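Local coordinates for probable manganase-dependent inorganic pyrophosphatase (Clostridium perfringens, PDB 3L2B), which probably hydrolyses inorganic pyrophosphate as a family II enzyme, with a CBS and DRTGG regulatory region that binds the activator diadenosine tetraphosphate, at residues 128-133 and 154-159; 135-140 and 158-163. All blocks are in the same frame, centred on the assembly; numbering follows the deposited sequence.

Contact 1 of 2, residues 128-133 and 154-159; sequences DRAEIQ and KEIIEL
Ile156 reaches from helix 154-163 to the first turn of helix 130-138 and packs against Ala130 and Gln133. The apolar part is small. Ile156 CD1 lies 3.9 Å from Gln133 CB, and Ile156 CG2 is 4.1 Å from the same carbon. Ala130 adds its methyl group at the exposed end, with CB 4.4 Å from Ile156 CG1. CG1 of Ile156 is anti to its carbonyl carbon (chi1 -67°), and CD1 then turns toward the first turn of helix 130-138. The side chains of Gln133 and Ile156 cross at about a right angle.

Polar atoms meet the isoleucine by van der Waals contact alone. The backbone O of Ala130 is 3.5 Å from Ile156 CD1. Gln133 OE1 sits against both branches of Ile156, 3.7 Å from CG1 and 3.8 Å from CG2. The other end of this amide is anchored: Gln133 NE2 donates a hydrogen bond to Gly127 O, which helps to fix the rotation of the buried group. Pro152 also touches the Gln133 side chain.

The start of helix 130-138 has its own polar ties. Arg129 is the N-cap residue, and its O accepts a hydrogen bond from the backbone N of Gln133. Arg129 NH2 forms a salt bridge with Glu131 OE1 at 3.0 Å. Ile132 CG1 lies above one face of the guanidinium, toward its rim, and Gln110 of the second subunit packs on Arg129.

Helix 130-138 follows strand 123-126, and helix 154-163 follows strand 143-146. The contact joins these two helices of the DRTGG domain near their N-terminal ends, and Ile156 packs on to Ala134 further along helix 130-138.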
ATOM      1  N   ASP A 128     -13.600  16.883 -14.325  1.00 60.90           N
ATOM      2  CA  ASP A 128     -13.934  17.304 -15.696  1.00 63.54           C
ATOM      3  C   ASP A 128     -14.136  18.816 -15.798  1.00 64.40           C
ATOM      4  O   ASP A 128     -14.106  19.398 -16.900  1.00 65.99           O
ATOM      5  CB  ASP A 128     -15.238  16.603 -16.130  1.00 65.51           C
ATOM      6  CG  ASP A 128     -15.374  16.464 -17.637  1.00 69.07           C
ATOM      7  OD1 ASP A 128     -14.755  17.252 -18.395  1.00 72.36           O
ATOM      8  OD2 ASP A 128     -16.121  15.556 -18.067  1.00 72.66           O
ATOM      9  N   ARG A 129     -14.358  19.450 -14.656  1.00 64.07           N
ATOM     10  CA  ARG A 129     -14.710  20.869 -14.641  1.00 64.56           C
ATOM     11  C   ARG A 129     -13.572  21.711 -15.207  1.00 64.21           C
ATOM     12  O   ARG A 129     -12.461  21.706 -14.666  1.00 64.06           O
ATOM     13  CB  ARG A 129     -15.066  21.326 -13.212  1.00 64.45           C
ATOM     14  CG  ARG A 129     -16.331  20.670 -12.616  1.00 66.84           C
ATOM     15  CD  ARG A 129     -16.720  21.309 -11.261  1.00 70.22           C
ATOM     16  NE  ARG A 129     -16.942  22.762 -11.380  1.00 73.09           N
ATOM     17  CZ  ARG A 129     -17.027  23.616 -10.358  1.00 75.26           C
ATOM     18  NH1 ARG A 129     -16.918  23.195  -9.097  1.00 76.03           N
ATOM     19  NH2 ARG A 129     -17.214  24.908 -10.603  1.00 77.07           N
ATOM     20  N   ALA A 130     -13.855  22.432 -16.294  1.00 64.46           N
ATOM     21  CA  ALA A 130     -12.851  23.314 -16.942  1.00 64.04           C
ATOM     22  C   ALA A 130     -12.532  24.551 -16.096  1.00 62.71           C
ATOM     23  O   ALA A 130     -11.438  25.112 -16.200  1.00 63.05           O
ATOM     24  CB  ALA A 130     -13.301  23.748 -18.350  1.00 65.02           C
ATOM     25  N   GLU A 131     -13.485  24.961 -15.264  1.00 61.29           N
ATOM     26  CA  GLU A 131     -13.289  26.117 -14.381  1.00 60.49           C
ATOM     27  C   GLU A 131     -12.196  25.779 -13.381  1.00 58.31           C
ATOM     28  O   GLU A 131     -11.311  26.580 -13.131  1.00 58.79           O
ATOM     29  CB  GLU A 131     -14.582  26.524 -13.634  1.00 60.75           C
ATOM     30  CG  GLU A 131     -14.372  27.757 -12.708  1.00 63.23           C
ATOM     31  CD  GLU A 131     -15.670  28.342 -12.091  1.00 67.34           C
ATOM     32  OE1 GLU A 131     -16.670  27.598 -11.902  1.00 68.79           O
ATOM     33  OE2 GLU A 131     -15.669  29.559 -11.773  1.00 69.21           O
ATOM     34  N   ILE A 132     -12.281  24.568 -12.830  1.00 56.17           N
ATOM     35  CA  ILE A 132     -11.324  24.071 -11.848  1.00 53.94           C
ATOM     36  C   ILE A 132      -9.973  23.875 -12.502  1.00 53.11           C
ATOM     37  O   ILE A 132      -8.938  24.271 -11.973  1.00 52.08           O
ATOM     38  CB  ILE A 132     -11.790  22.712 -11.238  1.00 54.16           C
ATOM     39  CG1 ILE A 132     -13.041  22.918 -10.367  1.00 53.92           C
ATOM     40  CG2 ILE A 132     -10.704  22.078 -10.420  1.00 51.74           C
ATOM     41  CD1 ILE A 132     -12.854  23.994  -9.302  1.00 54.42           C
ATOM     42  N   GLN A 133     -10.003  23.266 -13.679  1.00 52.60           N
ATOM     43  CA  GLN A 133      -8.791  22.957 -14.399  1.00 52.18           C
ATOM     44  C   GLN A 133      -7.981  24.227 -14.647  1.00 52.16           C
ATOM     45  O   GLN A 133      -6.771  24.230 -14.468  1.00 51.32           O
ATOM     46  CB  GLN A 133      -9.087  22.230 -15.716  1.00 53.18           C
ATOM     47  CG  GLN A 133      -9.529  20.784 -15.546  1.00 52.37           C
ATOM     48  CD  GLN A 133     -10.084  20.190 -16.837  1.00 53.93           C
ATOM     49  OE1 GLN A 133      -9.959  20.780 -17.918  1.00 54.39           O
ATOM     50  NE2 GLN A 133     -10.713  19.029 -16.727  1.00 53.64           N
ATOM     51  N   LYS A 154      -9.236  21.913 -25.578  1.00 70.89           N
ATOM     52  CA  LYS A 154      -8.120  22.497 -26.337  1.00 71.89           C
ATOM     53  C   LYS A 154      -7.716  23.825 -25.709  1.00 70.72           C
ATOM     54  O   LYS A 154      -6.542  24.187 -25.697  1.00 70.89           O
ATOM     55  CB  LYS A 154      -8.482  22.699 -27.831  1.00 74.72           C
ATOM     56  CG  LYS A 154      -7.256  22.861 -28.781  1.00 76.87           C
ATOM     57  CD  LYS A 154      -7.663  23.318 -30.215  1.00 79.77           C
ATOM     58  CE  LYS A 154      -6.451  23.716 -31.081  1.00 80.90           C
ATOM     59  NZ  LYS A 154      -6.812  24.555 -32.285  1.00 84.55           N
ATOM     60  N   GLU A 155      -8.699  24.531 -25.173  1.00 69.56           N
ATOM     61  CA  GLU A 155      -8.441  25.792 -24.470  1.00 68.95           C
ATOM     62  C   GLU A 155      -7.510  25.575 -23.284  1.00 66.67           C
ATOM     63  O   GLU A 155      -6.504  26.278 -23.110  1.00 66.70           O
ATOM     64  CB  GLU A 155      -9.736  26.439 -23.965  1.00 68.54           C
ATOM     65  CG  GLU A 155      -9.478  27.396 -22.804  1.00 69.41           C
ATOM     66  CD  GLU A 155     -10.718  28.059 -22.279  1.00 71.90           C
ATOM     67  OE1 GLU A 155     -11.073  27.787 -21.097  1.00 72.49           O
ATOM     68  OE2 GLU A 155     -11.320  28.858 -23.045  1.00 75.03           O
ATOM     69  N   ILE A 156      -7.875  24.599 -22.462  1.00 64.60           N
ATOM     70  CA  ILE A 156      -7.158  24.330 -21.220  1.00 62.35           C
ATOM     71  C   ILE A 156      -5.736  23.858 -21.524  1.00 62.45           C
ATOM     72  O   ILE A 156      -4.781  24.278 -20.873  1.00 61.76           O
ATOM     73  CB  ILE A 156      -7.887  23.299 -20.346  1.00 61.28           C
ATOM     74  CG1 ILE A 156      -9.209  23.875 -19.830  1.00 60.44           C
ATOM     75  CG2 ILE A 156      -7.020  22.930 -19.166  1.00 59.58           C
ATOM     76  CD1 ILE A 156      -9.023  24.819 -18.663  1.00 59.42           C
ATOM     77  N   ILE A 157      -5.609  23.015 -22.546  1.00 63.01           N
ATOM     78  CA  ILE A 157      -4.299  22.561 -23.020  1.00 63.54           C
ATOM     79  C   ILE A 157      -3.411  23.722 -23.443  1.00 64.76           C
ATOM     80  O   ILE A 157      -2.217  23.715 -23.168  1.00 64.68           O
ATOM     81  CB  ILE A 157      -4.406  21.561 -24.190  1.00 65.05           C
ATOM     82  CG1 ILE A 157      -4.936  20.223 -23.676  1.00 63.90           C
ATOM     83  CG2 ILE A 157      -3.053  21.361 -24.868  1.00 64.86           C
ATOM     84  CD1 ILE A 157      -5.027  19.150 -24.754  1.00 66.45           C
ATOM     85  N   GLU A 158      -4.000  24.728 -24.080  1.00 66.07           N
ATOM     86  CA  GLU A 158      -3.235  25.907 -24.558  1.00 67.91           C
ATOM     87  C   GLU A 158      -2.878  26.828 -23.387  1.00 65.99           C
ATOM     88  O   GLU A 158      -1.834  27.488 -23.398  1.00 66.60           O
ATOM     89  CB  GLU A 158      -3.997  26.677 -25.669  1.00 70.00           C
ATOM     90  CG  GLU A 158      -3.317  27.974 -26.186  1.00 73.37           C
ATOM     91  CD  GLU A 158      -2.112  27.738 -27.115  1.00 77.87           C
ATOM     92  OE1 GLU A 158      -1.104  27.125 -26.691  1.00 78.70           O
ATOM     93  OE2 GLU A 158      -2.159  28.202 -28.280  1.00 82.59           O
ATOM     94  N   LEU A 159      -3.733  26.852 -22.370  1.00 63.54           N
ATOM     95  CA  LEU A 159      -3.438  27.615 -21.153  1.00 62.09           C
ATOM     96  C   LEU A 159      -2.254  26.920 -20.463  1.00 61.47           C
ATOM     97  O   LEU A 159      -1.330  27.553 -19.938  1.00 61.82           O
ATOM     98  CB  LEU A 159      -4.651  27.670 -20.222  1.00 60.66           C
ATOM     99  CG  LEU A 159      -4.727  28.820 -19.209  1.00 60.38           C
ATOM    100  CD1 LEU A 159      -4.983  30.167 -19.923  1.00 58.54           C
ATOM    101  CD2 LEU A 159      -5.817  28.549 -18.188  1.00 58.34           C
TER

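Contact 2 of 2, residues 135-140 and 158-163; sequences ELIELK and ELAKKN
Ile137 points from helix 130-138 at helix 154-163, and its CA is 6.3 Å from the CA of Ala160. At CB the side chain divides. CG2 is anti to the backbone N and meets three groups. Ile137 CG2 lies 4.0 Å from Leu159 CD2, 3.9 Å from Leu159 O and 3.7 Å from Asn163 ND2. The nitrogen touches the methyl by packing only. Asn163 ND2 instead makes a weak hydrogen bond to Leu159 O, one turn back in its own helix (2.7 Å, N-H...O angle 127°). The Ile137 and Asn163 side chains cross at about a right angle.

The two helices belong to successive beta-alpha units. Strands 123-126, 143-146 and 166-169 run parallel in the mixed sheet of the DRTGG domain, and each helix links one of them to the next. Ile137 also touches Leu144 of the middle strand.

The other branch passes through CG1 and ends at CD1, which is 4.3 Å from Ala160 CB. Ala160 in turn packs on Asn92 of strand 89-92. Past Ile137, helix 130-138 ends in a Schellman motif at Lys140, with positive phi (56°), before the chain goes on to strand 143-146.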
ATOM      1  N   GLU A 135      -8.229  27.219 -12.972  1.00 51.21           N
ATOM      2  CA  GLU A 135      -7.710  27.869 -11.763  1.00 50.41           C
ATOM      3  C   GLU A 135      -6.453  27.132 -11.301  1.00 49.22           C
ATOM      4  O   GLU A 135      -5.512  27.744 -10.805  1.00 50.15           O
ATOM      5  CB  GLU A 135      -8.774  27.912 -10.661  1.00 50.76           C
ATOM      6  CG  GLU A 135      -8.281  28.430  -9.289  1.00 52.18           C
ATOM      7  CD  GLU A 135      -7.826  29.912  -9.276  1.00 55.41           C
ATOM      8  OE1 GLU A 135      -8.071  30.646 -10.278  1.00 56.66           O
ATOM      9  OE2 GLU A 135      -7.230  30.334  -8.238  1.00 55.87           O
ATOM     10  N   LEU A 136      -6.425  25.817 -11.507  1.00 47.27           N
ATOM     11  CA  LEU A 136      -5.296  24.998 -11.059  1.00 46.15           C
ATOM     12  C   LEU A 136      -4.061  25.424 -11.844  1.00 46.53           C
ATOM     13  O   LEU A 136      -2.956  25.554 -11.291  1.00 46.80           O
ATOM     14  CB  LEU A 136      -5.587  23.483 -11.202  1.00 45.01           C
ATOM     15  CG  LEU A 136      -6.631  22.863 -10.219  1.00 44.24           C
ATOM     16  CD1 LEU A 136      -6.943  21.400 -10.533  1.00 40.80           C
ATOM     17  CD2 LEU A 136      -6.187  22.998  -8.758  1.00 41.07           C
ATOM     18  N   ILE A 137      -4.273  25.682 -13.133  1.00 46.93           N
ATOM     19  CA  ILE A 137      -3.210  26.108 -14.021  1.00 47.57           C
ATOM     20  C   ILE A 137      -2.716  27.495 -13.612  1.00 49.58           C
ATOM     21  O   ILE A 137      -1.516  27.720 -13.545  1.00 49.94           O
ATOM     22  CB  ILE A 137      -3.646  26.055 -15.506  1.00 48.34           C
ATOM     23  CG1 ILE A 137      -3.727  24.594 -15.957  1.00 46.37           C
ATOM     24  CG2 ILE A 137      -2.681  26.852 -16.392  1.00 47.59           C
ATOM     25  CD1 ILE A 137      -4.637  24.385 -17.121  1.00 46.56           C
ATOM     26  N   GLU A 138      -3.647  28.402 -13.296  1.00 50.82           N
ATOM     27  CA  GLU A 138      -3.299  29.760 -12.817  1.00 52.81           C
ATOM     28  C   GLU A 138      -2.514  29.717 -11.506  1.00 52.75           C
ATOM     29  O   GLU A 138      -1.716  30.606 -11.217  1.00 54.18           O
ATOM     30  CB  GLU A 138      -4.546  30.659 -12.645  1.00 53.42           C
ATOM     31  CG  GLU A 138      -4.304  31.894 -11.769  1.00 58.00           C
ATOM     32  CD  GLU A 138      -5.365  33.009 -11.927  1.00 63.47           C
ATOM     33  OE1 GLU A 138      -6.378  33.009 -11.159  1.00 65.01           O
ATOM     34  OE2 GLU A 138      -5.172  33.893 -12.813  1.00 66.75           O
ATOM     35  N   LEU A 139      -2.750  28.693 -10.698  1.00 51.46           N
ATOM     36  CA  LEU A 139      -2.054  28.572  -9.412  1.00 51.47           C
ATOM     37  C   LEU A 139      -0.684  27.925  -9.610  1.00 51.99           C
ATOM     38  O   LEU A 139       0.047  27.664  -8.655  1.00 52.70           O
ATOM     39  CB  LEU A 139      -2.887  27.772  -8.393  1.00 50.98           C
ATOM     40  CG  LEU A 139      -4.017  28.523  -7.682  1.00 50.90           C
ATOM     41  CD1 LEU A 139      -4.946  27.540  -6.928  1.00 50.71           C
ATOM     42  CD2 LEU A 139      -3.437  29.537  -6.733  1.00 50.66           C
ATOM     43  N   LYS A 140      -0.354  27.664 -10.871  1.00 51.89           N
ATOM     44  CA  LYS A 140       0.947  27.099 -11.260  1.00 51.61           C
ATOM     45  C   LYS A 140       1.263  25.788 -10.564  1.00 49.73           C
ATOM     46  O   LYS A 140       2.342  25.570 -10.047  1.00 50.10           O
ATOM     47  CB  LYS A 140       2.062  28.120 -11.051  1.00 53.32           C
ATOM     48  CG  LYS A 140       1.844  29.442 -11.865  1.00 54.79           C
ATOM     49  CD  LYS A 140       2.859  30.496 -11.464  1.00 57.82           C
ATOM     50  CE  LYS A 140       2.870  31.697 -12.424  1.00 61.24           C
ATOM     51  NZ  LYS A 140       1.727  32.607 -12.175  1.00 61.80           N
ATOM     52  N   GLU A 158      -4.000  24.728 -24.080  1.00 66.07           N
ATOM     53  CA  GLU A 158      -3.235  25.907 -24.558  1.00 67.91           C
ATOM     54  C   GLU A 158      -2.878  26.828 -23.387  1.00 65.99           C
ATOM     55  O   GLU A 158      -1.834  27.488 -23.398  1.00 66.60           O
ATOM     56  CB  GLU A 158      -3.997  26.677 -25.669  1.00 70.00           C
ATOM     57  CG  GLU A 158      -3.317  27.974 -26.186  1.00 73.37           C
ATOM     58  CD  GLU A 158      -2.112  27.738 -27.115  1.00 77.87           C
ATOM     59  OE1 GLU A 158      -1.104  27.125 -26.691  1.00 78.70           O
ATOM     60  OE2 GLU A 158      -2.159  28.202 -28.280  1.00 82.59           O
ATOM     61  N   LEU A 159      -3.733  26.852 -22.370  1.00 63.54           N
ATOM     62  CA  LEU A 159      -3.438  27.615 -21.153  1.00 62.09           C
ATOM     63  C   LEU A 159      -2.254  26.920 -20.463  1.00 61.47           C
ATOM     64  O   LEU A 159      -1.330  27.553 -19.938  1.00 61.82           O
ATOM     65  CB  LEU A 159      -4.651  27.670 -20.222  1.00 60.66           C
ATOM     66  CG  LEU A 159      -4.727  28.820 -19.209  1.00 60.38           C
ATOM     67  CD1 LEU A 159      -4.983  30.167 -19.923  1.00 58.54           C
ATOM     68  CD2 LEU A 159      -5.817  28.549 -18.188  1.00 58.34           C
ATOM     69  N   ALA A 160      -2.278  25.595 -20.512  1.00 60.29           N
ATOM     70  CA  ALA A 160      -1.229  24.792 -19.902  1.00 59.30           C
ATOM     71  C   ALA A 160       0.067  25.021 -20.650  1.00 60.43           C
ATOM     72  O   ALA A 160       1.115  25.206 -20.027  1.00 59.49           O
ATOM     73  CB  ALA A 160      -1.602  23.312 -19.896  1.00 58.17           C
ATOM     74  N   LYS A 161      -0.024  25.026 -21.983  1.00 62.49           N
ATOM     75  CA  LYS A 161       1.161  25.193 -22.869  1.00 64.90           C
ATOM     76  C   LYS A 161       1.880  26.491 -22.561  1.00 65.49           C
ATOM     77  O   LYS A 161       3.100  26.539 -22.403  1.00 66.04           O
ATOM     78  CB  LYS A 161       0.803  25.156 -24.368  1.00 67.10           C
ATOM     79  CG  LYS A 161       0.777  23.747 -24.987  1.00 68.79           C
ATOM     80  CD  LYS A 161       1.057  23.760 -26.507  1.00 73.33           C
ATOM     81  CE  LYS A 161       2.552  23.927 -26.811  1.00 75.42           C
ATOM     82  NZ  LYS A 161       2.928  23.586 -28.223  1.00 78.91           N
ATOM     83  N   LYS A 162       1.083  27.529 -22.443  1.00 65.47           N
ATOM     84  CA  LYS A 162       1.576  28.883 -22.236  1.00 67.11           C
ATOM     85  C   LYS A 162       2.333  28.990 -20.917  1.00 65.63           C
ATOM     86  O   LYS A 162       3.395  29.599 -20.846  1.00 67.36           O
ATOM     87  CB  LYS A 162       0.383  29.865 -22.247  1.00 67.66           C
ATOM     88  CG  LYS A 162       0.740  31.328 -22.232  1.00 70.47           C
ATOM     89  CD  LYS A 162      -0.484  32.190 -21.909  1.00 70.52           C
ATOM     90  CE  LYS A 162      -0.082  33.505 -21.240  1.00 71.77           C
ATOM     91  NZ  LYS A 162      -1.244  34.187 -20.618  1.00 70.62           N
ATOM     92  N   ASN A 163       1.768  28.399 -19.872  1.00 63.00           N
ATOM     93  CA  ASN A 163       2.312  28.530 -18.508  1.00 61.25           C
ATOM     94  C   ASN A 163       3.240  27.384 -18.107  1.00 59.71           C
ATOM     95  O   ASN A 163       3.792  27.355 -17.001  1.00 59.16           O
ATOM     96  CB  ASN A 163       1.168  28.618 -17.521  1.00 59.84           C
ATOM     97  CG  ASN A 163       0.296  29.794 -17.773  1.00 61.26           C
ATOM     98  OD1 ASN A 163       0.735  30.936 -17.629  1.00 63.13           O
ATOM     99  ND2 ASN A 163      -0.951  29.542 -18.169  1.00 62.20           N
TER

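From the N terminus, the chain leaves strand 123-126 and enters helix 130-138, which supplies 128-133 to contact 1 and then 135-140 to contact 2. It returns through strand 143-146 and comes back along helix 154-163. Contact 1 closes the longer loop, with 20 residues between its segments. Contact 2 closes one of 17 residues. The two contacts do not nest: their first segments follow one another, their second segments overlap at Glu158 and Leu159, and the connections cross in sequence. Their centres lie about 8 Å apart. Ile156 CG2 of contact 1 packs 3.5 Å from Ile137 CD1 of contact 2, making one continuous seam between neighbouring helices.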